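Local coordinates for protein mandelate racemase/muconate lactonizing enzyme (Jannaschia sp., PDB 4J3Z) that probably acts as an isomerase or lyase on carboxylate substrates, as in the mandelate racemase/muconate lactonizing branch of the enolase superfamily, at residues D[190-193]-D[194-198]. Residues are numbered along the deposited sequence; the frame is centred on the assembly and turned at random.
Sequences ARFC and AAIRD
Ile196 packs one helical turn beyond Phe192 and lies over its carbonyl oxygen. Its CB sits 3.5 Å from Phe192 O. The longer branch then turns back along the helix, because CG1 stands anti to the carbonyl carbon (chi1 -62°). CG1 meets Phe192 O. CD1, at the tip, stays at 3.2 Å from Phe192 O and also comes 4.3 Å from Phe192 CD2. It approaches the ring obliquely. The same Phe192 O accepts the backbone N-H of Ile196, with N to O 3.2 Å, so the carbonyl is bonded and also covered by methylene and methyl groups. The same bond recurs at adjacent residues. Ala194 N reaches Ala190 O at 2.7 Å, the shortest of the four bonds across the contact, and nearly straight. Ala195 N bonds to Arg191 O, and Arg197 N to Cys193 O at 2.9 Å. Arg197 CB makes a close, perhaps strained approach to Cys193 O; the chain then kinks twice, carrying the guanidinium off the turn, and Arg197 packs on Leu183 of the second subunit. Phe192, Cys193 and Ile196 are buried and all touch Phe167 of strand 164-167. Phe192 and Ile196 also meet helix 147-159. These successive i+4 to i bonds are those of a regular alpha-helix. Helix 183-200 is the crossover between parallel strands 164-167 and 205-209, a beta-alpha-beta unit of the barrel domain characteristic of the enolase superfamily.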
ATOM      1  N   ALA D 190     -30.997 -10.529 -13.936  1.00 24.63           N
ATOM      2  CA  ALA D 190     -31.580 -11.190 -12.754  1.00 25.02           C
ATOM      3  C   ALA D 190     -32.702 -12.173 -13.124  1.00 25.78           C
ATOM      4  O   ALA D 190     -32.691 -13.329 -12.684  1.00 26.52           O
ATOM      5  CB  ALA D 190     -32.069 -10.156 -11.745  1.00 24.58           C
ATOM      6  N   ARG D 191     -33.656 -11.728 -13.939  1.00 26.17           N
ATOM      7  CA  ARG D 191     -34.732 -12.616 -14.422  1.00 26.41           C
ATOM      8  C   ARG D 191     -34.162 -13.876 -15.062  1.00 26.51           C
ATOM      9  O   ARG D 191     -34.635 -14.984 -14.790  1.00 26.72           O
ATOM     10  CB  ARG D 191     -35.648 -11.889 -15.414  1.00 26.85           C
ATOM     11  CG  ARG D 191     -36.756 -11.066 -14.766  1.00 27.88           C
ATOM     12  CD  ARG D 191     -37.548 -10.259 -15.803  1.00 29.34           C
ATOM     13  NE  ARG D 191     -37.937 -11.052 -16.979  1.00 29.02           N
ATOM     14  CZ  ARG D 191     -38.301 -10.536 -18.156  1.00 29.42           C
ATOM     15  NH1 ARG D 191     -38.345  -9.216 -18.339  1.00 28.70           N
ATOM     16  NH2 ARG D 191     -38.621 -11.342 -19.164  1.00 28.98           N
ATOM     17  N   PHE D 192     -33.128 -13.701 -15.890  1.00 26.99           N
ATOM     18  CA  PHE D 192     -32.383 -14.821 -16.478  1.00 26.22           C
ATOM     19  C   PHE D 192     -31.772 -15.745 -15.436  1.00 27.79           C
ATOM     20  O   PHE D 192     -31.926 -16.966 -15.530  1.00 29.34           O
ATOM     21  CB  PHE D 192     -31.294 -14.316 -17.413  1.00 25.85           C
ATOM     22  CG  PHE D 192     -31.644 -14.415 -18.872  1.00 25.45           C
ATOM     23  CD1 PHE D 192     -32.642 -13.613 -19.425  1.00 25.90           C
ATOM     24  CD2 PHE D 192     -30.962 -15.296 -19.697  1.00 24.25           C
ATOM     25  CE1 PHE D 192     -32.955 -13.701 -20.771  1.00 25.56           C
ATOM     26  CE2 PHE D 192     -31.264 -15.378 -21.042  1.00 24.47           C
ATOM     27  CZ  PHE D 192     -32.266 -14.584 -21.580  1.00 25.08           C
ATOM     28  N   CYS D 193     -31.087 -15.173 -14.446  1.00 27.74           N
ATOM     29  CA  CYS D 193     -30.484 -15.973 -13.361  1.00 27.64           C
ATOM     30  C   CYS D 193     -31.523 -16.698 -12.499  1.00 28.46           C
ATOM     31  O   CYS D 193     -31.307 -17.845 -12.109  1.00 30.23           O
ATOM     32  CB  CYS D 193     -29.593 -15.105 -12.459  1.00 26.04           C
ATOM     33  SG  CYS D 193     -27.962 -14.699 -13.108  1.00 24.96           S
ATOM     34  N   ALA D 194     -32.627 -16.024 -12.183  1.00 27.89           N
ATOM     35  CA  ALA D 194     -33.704 -16.627 -11.366  1.00 28.59           C
ATOM     36  C   ALA D 194     -34.341 -17.847 -12.024  1.00 30.12           C
ATOM     37  O   ALA D 194     -34.512 -18.881 -11.373  1.00 31.78           O
ATOM     38  CB  ALA D 194     -34.777 -15.597 -11.022  1.00 27.09           C
ATOM     39  N   ALA D 195     -34.682 -17.721 -13.309  1.00 29.90           N
ATOM     40  CA  ALA D 195     -35.371 -18.782 -14.049  1.00 29.98           C
ATOM     41  C   ALA D 195     -34.482 -19.994 -14.260  1.00 29.91           C
ATOM     42  O   ALA D 195     -34.936 -21.138 -14.131  1.00 29.99           O
ATOM     43  CB  ALA D 195     -35.892 -18.260 -15.387  1.00 29.27           C
ATOM     44  N   ILE D 196     -33.215 -19.744 -14.581  1.00 29.90           N
ATOM     45  CA  ILE D 196     -32.249 -20.825 -14.784  1.00 28.86           C
ATOM     46  C   ILE D 196     -31.963 -21.498 -13.446  1.00 28.07           C
ATOM     47  O   ILE D 196     -31.885 -22.725 -13.371  1.00 28.06           O
ATOM     48  CB  ILE D 196     -30.956 -20.330 -15.468  1.00 28.65           C
ATOM     49  CG1 ILE D 196     -31.267 -19.768 -16.859  1.00 28.50           C
ATOM     50  CG2 ILE D 196     -29.945 -21.462 -15.596  1.00 28.61           C
ATOM     51  CD1 ILE D 196     -30.177 -18.893 -17.453  1.00 27.99           C
ATOM     52  N   ARG D 197     -31.857 -20.690 -12.391  1.00 27.91           N
ATOM     53  CA  ARG D 197     -31.624 -21.187 -11.029  1.00 28.78           C
ATOM     54  C   ARG D 197     -32.711 -22.173 -10.603  1.00 29.48           C
ATOM     55  O   ARG D 197     -32.397 -23.254 -10.086  1.00 31.31           O
ATOM     56  CB  ARG D 197     -31.561 -20.024 -10.027  1.00 29.06           C
ATOM     57  CG  ARG D 197     -30.388 -20.024  -9.056  1.00 28.68           C
ATOM     58  CD  ARG D 197     -30.119 -21.357  -8.366  1.00 29.62           C
ATOM     59  NE  ARG D 197     -29.192 -22.221  -9.112  1.00 29.03           N
ATOM     60  CZ  ARG D 197     -27.883 -21.998  -9.247  1.00 27.86           C
ATOM     61  NH1 ARG D 197     -27.130 -22.851  -9.942  1.00 25.74           N
ATOM     62  NH2 ARG D 197     -27.320 -20.928  -8.693  1.00 27.38           N
ATOM     63  N   ASP D 198     -33.975 -21.792 -10.815  1.00 28.31           N
ATOM     64  CA  ASP D 198     -35.124 -22.686 -10.583  1.00 28.79           C
ATOM     65  C   ASP D 198     -35.040 -23.960 -11.417  1.00 29.01           C
ATOM     66  O   ASP D 198     -35.362 -25.033 -10.923  1.00 30.08           O
ATOM     67  CB  ASP D 198     -36.468 -22.003 -10.920  1.00 28.74           C
ATOM     68  CG  ASP D 198     -36.838 -20.893  -9.961  1.00 29.54           C
ATOM     69  OD1 ASP D 198     -36.410 -20.913  -8.779  1.00 29.51           O
ATOM     70  OD2 ASP D 198     -37.581 -19.986 -10.406  1.00 30.72           O
TER